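PDB 6B4R: KauB from Pseudomonas aeruginosa PAO1, which catalyses the oxidation of a broad range of aldehydes, aminoaldehydes among them, to the corresponding acids, probably with NAD(P)+ as the electron acceptor. Local coordinates for residues Q349-T352 against V353-Y356; A394-I397 against A398-I402; D316-L319 against P320-E324. All blocks are in the same frame, centred on the assembly; numbering follows the deposited sequence.

Contact 1: residues Q349-T352 against V353-Y356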
loop_
_atom_site.group_PDB
_atom_site.type_symbol
_atom_site.label_atom_id
_atom_site.label_comp_id
_atom_site.label_asym_id
_atom_site.label_seq_id
_atom_site.Cartn_x
_atom_site.Cartn_y
_atom_site.Cartn_z
ATOM N N GLN A 349 8.560 16.206 -41.381
ATOM C CA GLN A 349 7.327 16.080 -40.618
ATOM C C GLN A 349 6.203 16.839 -41.309
ATOM O O GLN A 349 5.060 16.379 -41.342
ATOM C CB GLN A 349 7.521 16.602 -39.192
ATOM C CG GLN A 349 6.313 16.411 -38.287
ATOM C CD GLN A 349 6.044 14.950 -37.967
ATOM O OE1 GLN A 349 6.961 14.126 -37.945
ATOM N NE2 GLN A 349 4.780 14.621 -37.721
ATOM N N MET A 350 6.538 17.999 -41.869
ATOM C CA MET A 350 5.565 18.816 -42.587
ATOM C C MET A 350 5.016 18.080 -43.805
ATOM O O MET A 350 3.805 18.059 -44.032
ATOM C CB MET A 350 6.191 20.142 -43.020
ATOM C CG MET A 350 5.204 21.095 -43.674
ATOM S SD MET A 350 5.989 22.544 -44.402
ATOM C CE MET A 350 7.057 21.778 -45.618
ATOM N N ASN A 351 5.915 17.481 -44.581
ATOM C CA ASN A 351 5.528 16.728 -45.771
ATOM C C ASN A 351 4.640 15.541 -45.427
ATOM O O ASN A 351 3.707 15.219 -46.161
ATOM C CB ASN A 351 6.764 16.248 -46.532
ATOM C CG ASN A 351 7.569 17.390 -47.114
ATOM O OD1 ASN A 351 7.024 18.446 -47.434
ATOM N ND2 ASN A 351 8.873 17.186 -47.254
ATOM N N THR A 352 4.939 14.895 -44.308
ATOM C CA THR A 352 4.136 13.781 -43.828
ATOM C C THR A 352 2.726 14.249 -43.475
ATOM O O THR A 352 1.739 13.613 -43.850
ATOM C CB THR A 352 4.794 13.111 -42.611
ATOM O OG1 THR A 352 6.012 12.476 -43.020
ATOM C CG2 THR A 352 3.866 12.072 -41.999
ATOM N N VAL A 353 2.640 15.369 -42.764
ATOM C CA VAL A 353 1.351 15.961 -42.417
ATOM C C VAL A 353 0.580 16.365 -43.675
ATOM O O VAL A 353 -0.619 16.109 -43.788
ATOM C CB VAL A 353 1.516 17.183 -41.489
ATOM C CG1 VAL A 353 0.186 17.898 -41.304
ATOM C CG2 VAL A 353 2.090 16.757 -40.145
ATOM N N LEU A 354 1.277 16.985 -44.621
ATOM C CA LEU A 354 0.666 17.371 -45.889
ATOM C C LEU A 354 0.219 16.147 -46.681
ATOM O O LEU A 354 -0.799 16.183 -47.372
ATOM C CB LEU A 354 1.636 18.210 -46.720
ATOM C CG LEU A 354 1.935 19.610 -46.183
ATOM C CD1 LEU A 354 3.037 20.277 -46.992
ATOM C CD2 LEU A 354 0.673 20.457 -46.189
ATOM N N SER A 355 0.985 15.065 -46.574
ATOM C CA SER A 355 0.657 13.824 -47.266
ATOM C C SER A 355 -0.605 13.180 -46.694
ATOM O O SER A 355 -1.419 12.627 -47.434
ATOM C CB SER A 355 1.828 12.843 -47.199
ATOM O OG SER A 355 1.496 11.617 -47.822
ATOM N N TYR A 356 -0.765 13.254 -45.376
ATOM C CA TYR A 356 -1.959 12.724 -44.727
ATOM C C TYR A 356 -3.197 13.545 -45.073
ATOM O O TYR A 356 -4.285 12.994 -45.232
ATOM C CB TYR A 356 -1.777 12.654 -43.210
ATOM C CG TYR A 356 -1.157 11.363 -42.726
ATOM C CD1 TYR A 356 -1.872 10.170 -42.759
ATOM C CD2 TYR A 356 0.140 11.335 -42.230
ATOM C CE1 TYR A 356 -1.312 8.987 -42.317
ATOM C CE2 TYR A 356 0.709 10.157 -41.783
ATOM C CZ TYR A 356 -0.022 8.987 -41.829
ATOM O OH TYR A 356 0.542 7.814 -41.386
#
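The phenol ring of Tyr356 lies alongside Thr352, one helical turn earlier, and the two side chains point the same way. Thr352 CG2 meets the CD2-CE2 side of the ring, 3.7 Å from Tyr356 CE2, while the carbonyl oxygen of Thr352 approaches the ring obliquely near CD2. The amide of Gln349 takes part more loosely: its NE2 stands 4.2 Å from Val353 CG2, and its polar partner is the carbonyl of Phe403, through a weak hydrogen bond. Both segments lie on helix 347-362 of the aldehyde dehydrogenase fold, and they illustrate how residues four apart pair along a helical face. The backbone supplies the frame: Val353 N binds Gln349 O at 3.0 Å, Leu354 N binds Met350 O at 2.8 Å, and Ser355 and Tyr356 continue the ladder with Asn351 and Thr352. Thr352 turns CG2 away from its own backbone N, leaving OG1 beside that N (chi1 -67°). The methyl is thereby delivered to the ring, and OG1 is hydrogen-bonded to the carbonyl of Gln348 in the preceding turn. At its far end the tyrosine is anchored too, its OH being hydrogen-bonded to Glu400. On the apolar side of the helix, Met350 and Val353 both rest on Val383 of strand 382-389, so this face seats the helix on the sheet. Leu354 runs beside Met350 in the same direction. Its CG lies beside the Met350 carbonyl oxygen, and further along the leucine, CD1 lies 4.0 Å from Met350 CG, the methylene before the sulfur.

Contact 2: residues A394-I397 against A398-I402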
loop_
_atom_site.group_PDB
_atom_site.type_symbol
_atom_site.label_atom_id
_atom_site.label_comp_id
_atom_site.label_asym_id
_atom_site.label_seq_id
_atom_site.Cartn_x
_atom_site.Cartn_y
_atom_site.Cartn_z
ATOM N N ALA A 394 -12.362 3.628 -40.701
ATOM C CA ALA A 394 -11.652 2.719 -41.592
ATOM C C ALA A 394 -10.713 3.494 -42.506
ATOM O O ALA A 394 -9.789 2.926 -43.089
ATOM C CB ALA A 394 -12.641 1.911 -42.414
ATOM N N MET A 395 -10.957 4.796 -42.623
ATOM C CA MET A 395 -10.125 5.666 -43.447
ATOM C C MET A 395 -8.700 5.741 -42.908
ATOM O O MET A 395 -8.456 5.474 -41.730
ATOM C CB MET A 395 -10.731 7.068 -43.532
ATOM C CG MET A 395 -12.078 7.117 -44.227
ATOM S SD MET A 395 -12.754 8.785 -44.311
ATOM C CE MET A 395 -14.275 8.494 -45.215
ATOM N N LYS A 396 -7.765 6.103 -43.780
ATOM C CA LYS A 396 -6.350 6.137 -43.424
ATOM C C LYS A 396 -6.050 7.179 -42.346
ATOM O O LYS A 396 -5.255 6.933 -41.438
ATOM C CB LYS A 396 -5.491 6.395 -44.666
ATOM C CG LYS A 396 -3.996 6.303 -44.415
ATOM C CD LYS A 396 -3.199 6.681 -45.653
ATOM C CE LYS A 396 -1.706 6.508 -45.420
ATOM N NZ LYS A 396 -0.897 7.017 -46.562
ATOM N N ILE A 397 -6.696 8.337 -42.442
ATOM C CA ILE A 397 -6.461 9.423 -41.496
ATOM C C ILE A 397 -7.108 9.167 -40.135
ATOM O O ILE A 397 -6.897 9.924 -39.188
ATOM C CB ILE A 397 -6.974 10.771 -42.041
ATOM C CG1 ILE A 397 -8.485 10.713 -42.280
ATOM C CG2 ILE A 397 -6.245 11.146 -43.320
ATOM C CD1 ILE A 397 -9.077 12.035 -42.722
ATOM N N ALA A 398 -7.898 8.102 -40.044
ATOM C CA ALA A 398 -8.593 7.773 -38.804
ATOM C C ALA A 398 -7.898 6.652 -38.038
ATOM O O ALA A 398 -8.035 6.548 -36.820
ATOM C CB ALA A 398 -10.041 7.398 -39.089
ATOM N N ARG A 399 -7.148 5.821 -38.753
ATOM C CA ARG A 399 -6.493 4.675 -38.134
ATOM C C ARG A 399 -5.005 4.903 -37.893
ATOM O O ARG A 399 -4.414 4.304 -36.995
ATOM C CB ARG A 399 -6.696 3.422 -38.984
ATOM C CG ARG A 399 -8.155 3.095 -39.245
ATOM C CD ARG A 399 -8.327 1.650 -39.674
ATOM N NE ARG A 399 -7.866 0.724 -38.644
ATOM C CZ ARG A 399 -8.613 0.304 -37.629
ATOM N NH1 ARG A 399 -9.864 0.729 -37.503
ATOM N NH2 ARG A 399 -8.109 -0.539 -36.737
ATOM N N GLU A 400 -4.401 5.769 -38.698
ATOM C CA GLU A 400 -2.966 6.006 -38.604
ATOM C C GLU A 400 -2.664 7.284 -37.838
ATOM O O GLU A 400 -3.371 8.284 -37.974
ATOM C CB GLU A 400 -2.337 6.060 -39.998
ATOM C CG GLU A 400 -2.533 4.787 -40.806
ATOM C CD GLU A 400 -1.759 4.795 -42.107
ATOM O OE1 GLU A 400 -0.949 5.725 -42.312
ATOM O OE2 GLU A 400 -1.958 3.870 -42.925
ATOM N N GLU A 401 -1.614 7.242 -37.023
ATOM C CA GLU A 401 -1.183 8.420 -36.284
ATOM C C GLU A 401 -0.567 9.424 -37.246
ATOM O O GLU A 401 0.324 9.084 -38.024
ATOM C CB GLU A 401 -0.179 8.047 -35.191
ATOM C CG GLU A 401 0.184 9.210 -34.280
ATOM C CD GLU A 401 1.177 8.829 -33.198
ATOM O OE1 GLU A 401 2.105 8.038 -33.480
ATOM O OE2 GLU A 401 1.026 9.322 -32.061
ATOM N N ILE A 402 -1.053 10.659 -37.187
ATOM C CA ILE A 402 -0.608 11.713 -38.093
ATOM C C ILE A 402 0.517 12.545 -37.481
ATOM O O ILE A 402 1.460 12.934 -38.172
ATOM C CB ILE A 402 -1.782 12.642 -38.471
ATOM C CG1 ILE A 402 -2.916 11.838 -39.106
ATOM C CG2 ILE A 402 -1.319 13.750 -39.406
ATOM C CD1 ILE A 402 -4.131 12.669 -39.440
#
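Lys396 O draws two backbone N-H groups from the following residues: Glu400 N at 3.1 Å, in a sound bond of 150° at the hydrogen, and Arg399 N, whose bond is long and weak. The carbonyl oxygen of Met395, the N-cap residue, is shared in the same manner. It receives Ala398 N at 3.2 Å from above the carbonyl plane, 64° out of it, and Arg399 N through a second weak bond. Such divided acceptors show how a helix of barely one turn can be closed by a mixture of three- and four-residue spacings before Glu400 leaves helical geometry. The turn forms the helix of a beta-alpha-beta unit, 396-399, between the parallel strands 382-389 and 406-412. Its opening amide, Lys396 N, is hydrogen-bonded to Asp363. Beyond the backbone, the Lys396 and Glu400 side chains pass each other at a slant, and the contact is made by methylenes rather than by the ammonium group. Glu400 OE1 lies 3.3 Å from Lys396 CE, and OE2 lies 3.5 Å from Lys396 CG. The charged ends, NZ and OE1, stay 4.4 Å apart, opposite in sign but beyond a salt bridge; OE1 has its hydrogen bond with Tyr356 of helix 347-362. Arg399 places CG 3.5 Å from Met395 O, then bends at chi3 (61°), and its guanidinium group is held by Asn393 O and by a salt bridge to Asp424. On the buried side, Ile402 CD1 reaches back to the Ile397 carbonyl oxygen at 3.9 Å, the same oxygen that Lys271 NZ grips.

Contact 3: residues D316-L319 against P320-E324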
loop_
_atom_site.group_PDB
_atom_site.type_symbol
_atom_site.label_atom_id
_atom_site.label_comp_id
_atom_site.label_asym_id
_atom_site.label_seq_id
_atom_site.Cartn_x
_atom_site.Cartn_y
_atom_site.Cartn_z
ATOM N N ASP A 316 -24.743 18.265 -35.729
ATOM C CA ASP A 316 -24.975 19.468 -36.521
ATOM C C ASP A 316 -24.826 20.751 -35.709
ATOM O O ASP A 316 -24.669 21.834 -36.274
ATOM C CB ASP A 316 -26.354 19.417 -37.188
ATOM C CG ASP A 316 -26.460 18.314 -38.224
ATOM O OD1 ASP A 316 -25.408 17.883 -38.746
ATOM O OD2 ASP A 316 -27.593 17.878 -38.520
ATOM N N LYS A 317 -24.869 20.630 -34.386
ATOM C CA LYS A 317 -24.763 21.797 -33.519
ATOM C C LYS A 317 -23.424 21.853 -32.789
ATOM O O LYS A 317 -23.013 22.913 -32.314
ATOM C CB LYS A 317 -25.924 21.828 -32.521
ATOM C CG LYS A 317 -26.067 20.561 -31.697
ATOM C CD LYS A 317 -27.508 20.340 -31.262
ATOM C CE LYS A 317 -28.414 20.107 -32.464
ATOM N NZ LYS A 317 -27.917 18.996 -33.328
ATOM N N PHE A 318 -22.740 20.715 -32.715
ATOM C CA PHE A 318 -21.460 20.635 -32.019
ATOM C C PHE A 318 -20.294 20.972 -32.942
ATOM O O PHE A 318 -19.348 21.649 -32.536
ATOM C CB PHE A 318 -21.269 19.247 -31.404
ATOM C CG PHE A 318 -19.993 19.096 -30.626
ATOM C CD1 PHE A 318 -19.836 19.720 -29.399
ATOM C CD2 PHE A 318 -18.954 18.325 -31.117
ATOM C CE1 PHE A 318 -18.665 19.581 -28.679
ATOM C CE2 PHE A 318 -17.779 18.181 -30.402
ATOM C CZ PHE A 318 -17.634 18.810 -29.181
ATOM N N LEU A 319 -20.370 20.498 -34.183
ATOM C CA LEU A 319 -19.320 20.757 -35.171
ATOM C C LEU A 319 -19.044 22.246 -35.448
ATOM O O LEU A 319 -17.882 22.647 -35.511
ATOM C CB LEU A 319 -19.587 20.000 -36.479
ATOM C CG LEU A 319 -18.514 20.154 -37.561
ATOM C CD1 LEU A 319 -17.165 19.686 -37.041
ATOM C CD2 LEU A 319 -18.895 19.395 -38.821
ATOM N N PRO A 320 -20.100 23.069 -35.623
ATOM C CA PRO A 320 -19.821 24.494 -35.840
ATOM C C PRO A 320 -19.117 25.147 -34.652
ATOM O O PRO A 320 -18.358 26.099 -34.835
ATOM C CB PRO A 320 -21.218 25.099 -36.015
ATOM C CG PRO A 320 -22.057 23.978 -36.497
ATOM C CD PRO A 320 -21.534 22.767 -35.789
ATOM N N LEU A 321 -19.367 24.641 -33.450
ATOM C CA LEU A 321 -18.726 25.168 -32.250
ATOM C C LEU A 321 -17.241 24.824 -32.229
ATOM O O LEU A 321 -16.421 25.611 -31.756
ATOM C CB LEU A 321 -19.411 24.626 -30.996
ATOM C CG LEU A 321 -20.887 24.985 -30.816
ATOM C CD1 LEU A 321 -21.485 24.217 -29.647
ATOM C CD2 LEU A 321 -21.045 26.480 -30.611
ATOM N N VAL A 322 -16.904 23.644 -32.746
ATOM C CA VAL A 322 -15.515 23.196 -32.814
ATOM C C VAL A 322 -14.742 23.981 -33.867
ATOM O O VAL A 322 -13.600 24.388 -33.640
ATOM C CB VAL A 322 -15.417 21.690 -33.134
ATOM C CG1 VAL A 322 -13.959 21.258 -33.234
ATOM C CG2 VAL A 322 -16.151 20.873 -32.081
ATOM N N ILE A 323 -15.370 24.192 -35.019
ATOM C CA ILE A 323 -14.758 24.958 -36.095
ATOM C C ILE A 323 -14.463 26.385 -35.645
ATOM O O ILE A 323 -13.391 26.922 -35.923
ATOM C CB ILE A 323 -15.652 24.980 -37.350
ATOM C CG1 ILE A 323 -15.828 23.562 -37.903
ATOM C CG2 ILE A 323 -15.061 25.889 -38.412
ATOM C CD1 ILE A 323 -16.794 23.471 -39.066
ATOM N N GLU A 324 -15.411 26.987 -34.936
ATOM C CA GLU A 324 -15.240 28.341 -34.424
ATOM C C GLU A 324 -14.106 28.405 -33.403
ATOM O O GLU A 324 -13.272 29.314 -33.440
ATOM C CB GLU A 324 -16.542 28.843 -33.796
ATOM C CG GLU A 324 -16.450 30.246 -33.208
ATOM C CD GLU A 324 -16.220 31.316 -34.267
ATOM O OE1 GLU A 324 -16.653 31.120 -35.425
ATOM O OE2 GLU A 324 -15.604 32.354 -33.942
#
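Pro320 meets the preceding turn with its ring, and the Asp316 carbonyl oxygen there faces carbon, 3.3 Å from Pro320 CD and close to CG as well. Having no hydrogen on its nitrogen, the proline cannot make the helical bond to that oxygen. Leu321 N also lacks a bond to the turn before and makes instead a weak one to Phe318 O; the Leu321 side chain, CG and CD1 alike, lies against the carbonyl oxygen of Lys317. These two missing rungs give the proline kink in helix 315-326, which follows strand 307-311 in the aldehyde dehydrogenase fold and packs against helix 283-295 and strand 382-389. With Val322 the regular pattern returns: its N binds Phe318 O at 3.2 Å. Its CG2 methyl sits over one face of the Phe318 ring, 3.9 Å from the centroid and 26° off the normal, a CH-pi contact displaced toward CE2. With CG trans to the backbone N (chi1 -178°), the Phe318 ring projects outward from the helix beside Val322; it also reaches Leu283, Ala286 and Ala287 of helix 283-295. Ile323 N then forms a nearly straight bond to Leu319 O, 3.0 Å long, with an angle of 166° at the hydrogen. The two aliphatic chains slant across each other, Ile323 CD1 lying 4.0 Å from Leu319 CG. Glu324 extends the ladder beyond the kink through its backbone, its N bound to Pro320 O at 3.1 Å.

All three contacts are local and partly buried: Met350 and Val353, Ile397 and Ala398, and Phe318, Leu319 and Val322 are buried, whereas Asn351 and Ser355, Lys396, and Asp316, Lys317 and Pro320 are exposed. Contact 1 has an unbroken four-residue ladder, contact 2 a single turn with shared acceptors, and contact 3 a ladder interrupted by proline. Contacts 1 and 2 meet: besides the Tyr356-Glu400 bond, the Tyr356 carbonyl oxygen packs on Ile397 CG2. Contact 3 lies further from the chain centre, its nearest atoms about 12 Å from contact 2. Contacts 1 and 3 both pack apolar side chains on strand 382-389, which precedes contact 2, where charged and polar partners are more prominent, in its beta-alpha-beta unit.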